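Long-range contact in monooxygenase (Agrobacterium tumefaciens, PDB 2I7G), which is probably a flavin-dependent oxidoreductase of the luciferase-like monooxygenase family, its substrate not established: residues E148-L160 / V170-G182. Numbering follows the deposited sequence.
Sequences EDYDVLFAEKLDL and VTWSGTKHPAING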
loop_
_atom_site.group_PDB
_atom_site.type_symbol
_atom_site.label_atom_id
_atom_site.label_comp_id
_atom_site.label_asym_id
_atom_site.label_seq_id
_atom_site.Cartn_x
_atom_site.Cartn_y
_atom_site.Cartn_z
ATOM N N GLU B 148 25.796 10.360 4.253
ATOM C CA GLU B 148 26.212 10.975 5.513
ATOM C C GLU B 148 25.022 11.387 6.372
ATOM O O GLU B 148 25.121 11.434 7.598
ATOM C CB GLU B 148 27.115 12.191 5.253
ATOM C CG GLU B 148 28.190 11.961 4.191
ATOM C CD GLU B 148 27.702 12.289 2.787
ATOM O OE1 GLU B 148 27.478 13.487 2.495
ATOM O OE2 GLU B 148 27.553 11.351 1.976
ATOM N N ASP B 149 23.893 11.660 5.727
ATOM C CA ASP B 149 22.738 12.190 6.418
ATOM C C ASP B 149 21.886 11.121 7.108
ATOM O O ASP B 149 20.878 11.466 7.717
ATOM C CB ASP B 149 21.879 13.010 5.463
ATOM C CG ASP B 149 22.544 14.325 5.073
ATOM O OD1 ASP B 149 23.561 14.733 5.700
ATOM O OD2 ASP B 149 22.044 14.955 4.137
ATOM N N TYR B 150 22.307 9.861 7.035
ATOM C CA TYR B 150 21.512 8.759 7.591
ATOM C C TYR B 150 21.035 9.033 9.054
ATOM O O TYR B 150 19.847 8.930 9.376
ATOM C CB TYR B 150 22.252 7.396 7.485
ATOM C CG TYR B 150 21.365 6.330 8.081
ATOM C CD1 TYR B 150 20.389 5.726 7.307
ATOM C CD2 TYR B 150 21.396 6.049 9.449
ATOM C CE1 TYR B 150 19.505 4.811 7.828
ATOM C CE2 TYR B 150 20.499 5.128 10.001
ATOM C CZ TYR B 150 19.560 4.509 9.167
ATOM O OH TYR B 150 18.639 3.625 9.645
ATOM N N ASP B 151 21.976 9.369 9.934
ATOM C CA ASP B 151 21.672 9.464 11.368
ATOM C C ASP B 151 20.604 10.533 11.663
ATOM O O ASP B 151 19.669 10.281 12.428
ATOM C CB ASP B 151 22.944 9.765 12.178
ATOM C CG ASP B 151 23.874 8.561 12.311
ATOM O OD1 ASP B 151 23.548 7.454 11.883
ATOM O OD2 ASP B 151 24.976 8.749 12.879
ATOM N N VAL B 152 20.748 11.715 11.068
ATOM C CA VAL B 152 19.773 12.807 11.294
ATOM C C VAL B 152 18.453 12.460 10.607
ATOM O O VAL B 152 17.385 12.713 11.164
ATOM C CB VAL B 152 20.291 14.197 10.847
ATOM C CG1 VAL B 152 19.233 15.257 11.103
ATOM C CG2 VAL B 152 21.547 14.546 11.633
ATOM N N LEU B 153 18.521 11.863 9.416
ATOM C CA LEU B 153 17.278 11.438 8.726
ATOM C C LEU B 153 16.506 10.436 9.584
ATOM O O LEU B 153 15.291 10.537 9.733
ATOM C CB LEU B 153 17.557 10.803 7.369
ATOM C CG LEU B 153 17.980 11.758 6.248
ATOM C CD1 LEU B 153 18.640 10.936 5.160
ATOM C CD2 LEU B 153 16.768 12.533 5.711
ATOM N N PHE B 154 17.221 9.475 10.156
ATOM C CA PHE B 154 16.557 8.454 10.949
ATOM C C PHE B 154 16.011 9.044 12.227
ATOM O O PHE B 154 14.859 8.796 12.565
ATOM C CB PHE B 154 17.477 7.282 11.251
ATOM C CG PHE B 154 16.767 6.105 11.851
ATOM C CD1 PHE B 154 15.914 5.293 11.071
ATOM C CD2 PHE B 154 16.911 5.823 13.198
ATOM C CE1 PHE B 154 15.260 4.165 11.640
ATOM C CE2 PHE B 154 16.255 4.698 13.777
ATOM C CZ PHE B 154 15.442 3.884 13.007
ATOM N N ALA B 155 16.810 9.867 12.897
ATOM C CA ALA B 155 16.395 10.470 14.162
ATOM C C ALA B 155 15.139 11.331 13.980
ATOM O O ALA B 155 14.169 11.191 14.728
ATOM C CB ALA B 155 17.510 11.302 14.733
ATOM N N GLU B 156 15.159 12.204 12.983
ATOM C CA GLU B 156 14.047 13.155 12.801
ATOM C C GLU B 156 12.805 12.396 12.346
ATOM O O GLU B 156 11.705 12.639 12.812
ATOM C CB GLU B 156 14.400 14.228 11.773
ATOM C CG GLU B 156 15.399 15.249 12.317
ATOM C CD GLU B 156 15.497 16.498 11.462
ATOM O OE1 GLU B 156 14.711 16.625 10.498
ATOM O OE2 GLU B 156 16.372 17.355 11.761
ATOM N N LYS B 157 12.988 11.456 11.427
ATOM C CA LYS B 157 11.807 10.775 10.858
ATOM C C LYS B 157 11.168 9.812 11.851
ATOM O O LYS B 157 9.945 9.654 11.897
ATOM C CB LYS B 157 12.145 10.104 9.530
ATOM C CG LYS B 157 12.333 11.147 8.437
ATOM C CD LYS B 157 12.854 10.504 7.110
ATOM C CE LYS B 157 12.798 11.520 5.988
ATOM N NZ LYS B 157 13.108 10.907 4.663
ATOM N N LEU B 158 12.005 9.204 12.677
ATOM C CA LEU B 158 11.506 8.377 13.764
ATOM C C LEU B 158 10.769 9.303 14.717
ATOM O O LEU B 158 9.662 8.936 15.166
ATOM C CB LEU B 158 12.646 7.617 14.468
ATOM C CG LEU B 158 12.230 6.774 15.671
ATOM C CD1 LEU B 158 11.139 5.752 15.300
ATOM C CD2 LEU B 158 13.422 6.026 16.236
ATOM N N ASP B 159 11.374 10.489 15.076
ATOM C CA ASP B 159 10.700 11.434 15.969
ATOM C C ASP B 159 9.324 11.834 15.380
ATOM O O ASP B 159 8.289 11.785 16.070
ATOM C CB ASP B 159 11.556 12.688 16.168
ATOM C CG ASP B 159 10.973 13.629 17.186
ATOM O OD1 ASP B 159 10.935 13.258 18.380
ATOM O OD2 ASP B 159 10.604 14.764 16.802
ATOM N N LEU B 160 9.296 12.176 14.081
ATOM C CA LEU B 160 7.959 12.429 13.445
ATOM C C LEU B 160 6.972 11.231 13.515
ATOM O O LEU B 160 5.811 11.368 13.934
ATOM C CB LEU B 160 8.124 12.955 12.049
ATOM C CG LEU B 160 6.841 13.196 11.255
ATOM C CD1 LEU B 160 5.884 14.128 12.026
ATOM C CD2 LEU B 160 7.309 13.788 9.917
ATOM N N VAL B 170 -0.936 17.062 14.614
ATOM C CA VAL B 170 0.450 17.321 15.047
ATOM C C VAL B 170 1.036 18.624 14.535
ATOM O O VAL B 170 0.656 19.123 13.471
ATOM C CB VAL B 170 1.424 16.176 14.667
ATOM C CG1 VAL B 170 1.013 14.861 15.329
ATOM C CG2 VAL B 170 1.497 16.027 13.156
ATOM N N THR B 171 1.961 19.165 15.330
ATOM C CA THR B 171 2.826 20.267 14.944
ATOM C C THR B 171 4.243 19.742 15.152
ATOM O O THR B 171 4.604 19.321 16.257
ATOM C CB THR B 171 2.547 21.541 15.790
ATOM O OG1 THR B 171 1.256 22.057 15.427
ATOM C CG2 THR B 171 3.619 22.615 15.548
ATOM N N TRP B 172 5.031 19.739 14.087
ATOM C CA TRP B 172 6.349 19.127 14.096
ATOM C C TRP B 172 7.211 19.924 13.141
ATOM O O TRP B 172 6.733 20.377 12.112
ATOM C CB TRP B 172 6.296 17.640 13.657
ATOM C CG TRP B 172 7.654 16.971 13.681
ATOM C CD1 TRP B 172 8.198 16.234 14.717
ATOM C CD2 TRP B 172 8.670 17.012 12.647
ATOM N NE1 TRP B 172 9.452 15.805 14.377
ATOM C CE2 TRP B 172 9.781 16.270 13.127
ATOM C CE3 TRP B 172 8.744 17.592 11.370
ATOM C CZ2 TRP B 172 10.966 16.097 12.370
ATOM C CZ3 TRP B 172 9.914 17.418 10.615
ATOM C CH2 TRP B 172 11.013 16.678 11.122
ATOM N N SER B 173 8.471 20.124 13.489
ATOM C CA SER B 173 9.444 20.709 12.558
ATOM C C SER B 173 10.843 20.121 12.793
ATOM O O SER B 173 11.125 19.583 13.859
ATOM C CB SER B 173 9.445 22.250 12.641
ATOM O OG SER B 173 9.903 22.665 13.907
ATOM N N GLY B 174 11.684 20.175 11.770
ATOM C CA GLY B 174 13.040 19.621 11.853
ATOM C C GLY B 174 13.899 20.247 10.776
ATOM O O GLY B 174 13.608 21.368 10.304
ATOM N N THR B 175 14.943 19.540 10.371
ATOM C CA THR B 175 15.881 20.062 9.385
ATOM C C THR B 175 15.871 19.270 8.069
ATOM O O THR B 175 16.343 19.770 7.046
ATOM C CB THR B 175 17.338 20.105 9.938
ATOM O OG1 THR B 175 17.844 18.773 10.051
ATOM C CG2 THR B 175 17.399 20.767 11.311
ATOM N N LYS B 176 15.369 18.031 8.102
ATOM C CA LYS B 176 15.450 17.117 6.955
ATOM C C LYS B 176 14.072 16.676 6.452
ATOM O O LYS B 176 13.963 15.694 5.700
ATOM C CB LYS B 176 16.273 15.854 7.312
ATOM C CG LYS B 176 17.715 16.065 7.714
ATOM C CD LYS B 176 18.494 16.846 6.663
ATOM C CE LYS B 176 19.979 16.559 6.746
ATOM N NZ LYS B 176 20.747 17.641 6.069
ATOM N N HIS B 177 13.017 17.364 6.892
ATOM C CA HIS B 177 11.645 17.044 6.510
ATOM C C HIS B 177 10.823 18.328 6.650
ATOM O O HIS B 177 11.050 19.106 7.583
ATOM C CB HIS B 177 11.075 15.912 7.395
ATOM C CG HIS B 177 9.704 15.425 6.984
ATOM N ND1 HIS B 177 8.546 16.126 7.258
ATOM C CD2 HIS B 177 9.313 14.313 6.311
ATOM C CE1 HIS B 177 7.506 15.467 6.778
ATOM N NE2 HIS B 177 7.944 14.363 6.196
ATOM N N PRO B 178 9.883 18.579 5.714
ATOM C CA PRO B 178 9.064 19.791 5.866
ATOM C C PRO B 178 8.277 19.859 7.189
ATOM O O PRO B 178 7.922 18.818 7.774
ATOM C CB PRO B 178 8.109 19.744 4.658
ATOM C CG PRO B 178 8.783 18.818 3.684
ATOM C CD PRO B 178 9.544 17.822 4.495
ATOM N N ALA B 179 8.006 21.084 7.638
ATOM C CA ALA B 179 7.237 21.325 8.855
ATOM C C ALA B 179 5.778 20.887 8.676
ATOM O O ALA B 179 5.229 20.906 7.568
ATOM C CB ALA B 179 7.309 22.799 9.243
ATOM N N ILE B 180 5.149 20.480 9.768
ATOM C CA ILE B 180 3.704 20.258 9.758
ATOM C C ILE B 180 3.115 21.171 10.814
ATOM O O ILE B 180 3.470 21.060 11.989
ATOM C CB ILE B 180 3.342 18.783 10.085
ATOM C CG1 ILE B 180 4.006 17.857 9.059
ATOM C CG2 ILE B 180 1.832 18.576 10.046
ATOM C CD1 ILE B 180 4.026 16.364 9.531
ATOM N N ASN B 181 2.211 22.040 10.381
ATOM C CA ASN B 181 1.637 23.053 11.252
ATOM C C ASN B 181 0.183 22.772 11.651
ATOM O O ASN B 181 -0.754 23.329 11.069
ATOM C CB ASN B 181 1.821 24.430 10.599
ATOM C CG ASN B 181 3.273 24.723 10.322
ATOM O OD1 ASN B 181 4.091 24.689 11.234
ATOM N ND2 ASN B 181 3.611 24.974 9.059
ATOM N N GLY B 182 0.009 21.902 12.645
ATOM C CA GLY B 182 -1.330 21.679 13.238
ATOM C C GLY B 182 -2.251 20.971 12.263
ATOM O O GLY B 182 -3.388 21.387 12.073
HETATM O O HOH W 1 12.858 14.099 4.030
#
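The carboxylate of Glu156 receives the turn at Thr175 and Lys176 through both oxygens. Glu156 OE1 accepts a hydrogen bond from the backbone N of Lys176 (2.9 Å) and Glu156 OE2 one from Thr175 OG1 (2.7 Å), both on the syn side but tilted out of the carboxylate plane. Thr175 N adds a weak hydrogen bond to each oxygen, so main-chain and side-chain donors together restrain rotation of the carboxylate. Asp159 supplies a second acceptor: its first torsion swings CG to the side away from the backbone N, and Asp159 OD2 meets Trp172 NE1 at 2.9 Å on the anti side, near the indole plane, although carboxylate and ring are turned 44° apart. A long salt bridge, 3.6 Å between Asp149 OD2 and Lys176 NZ, adds a looser electrostatic link near the start of the helix. One water joins the segments as well, donating to Lys176 O and accepting weakly from Lys157 NZ, whose stronger partners include the carbonyl of Ser105.

Apolar packing centres on Leu160, whose parts touch three different side chains. Its CB sits over the Trp172 five-membered ring, 3.9 Å from the centroid and 13° off the normal; Gly174 N lies over the opposite indole face. Leu160 CD2 makes a CH-pi contact with a face of His177, 3.7 Å from that centroid, and CD1 reaches Ile180 CD1. The imidazole is fixed by ND1 bonding to Pro178 O and NE2 to Asp108. About two turns earlier in the helix, Leu153 CD2 and Val152 CG1 rest against the aliphatic base of Lys176.

Strand 170-172 runs nearly antiparallel to the helix (162°) and pairs with 180-181, forming a beta-hairpin whose connecting loop continues along helix 150-166 as far as Lys176 before turning back, peripheral to the TIM barrel of this luciferase-like monooxygenase.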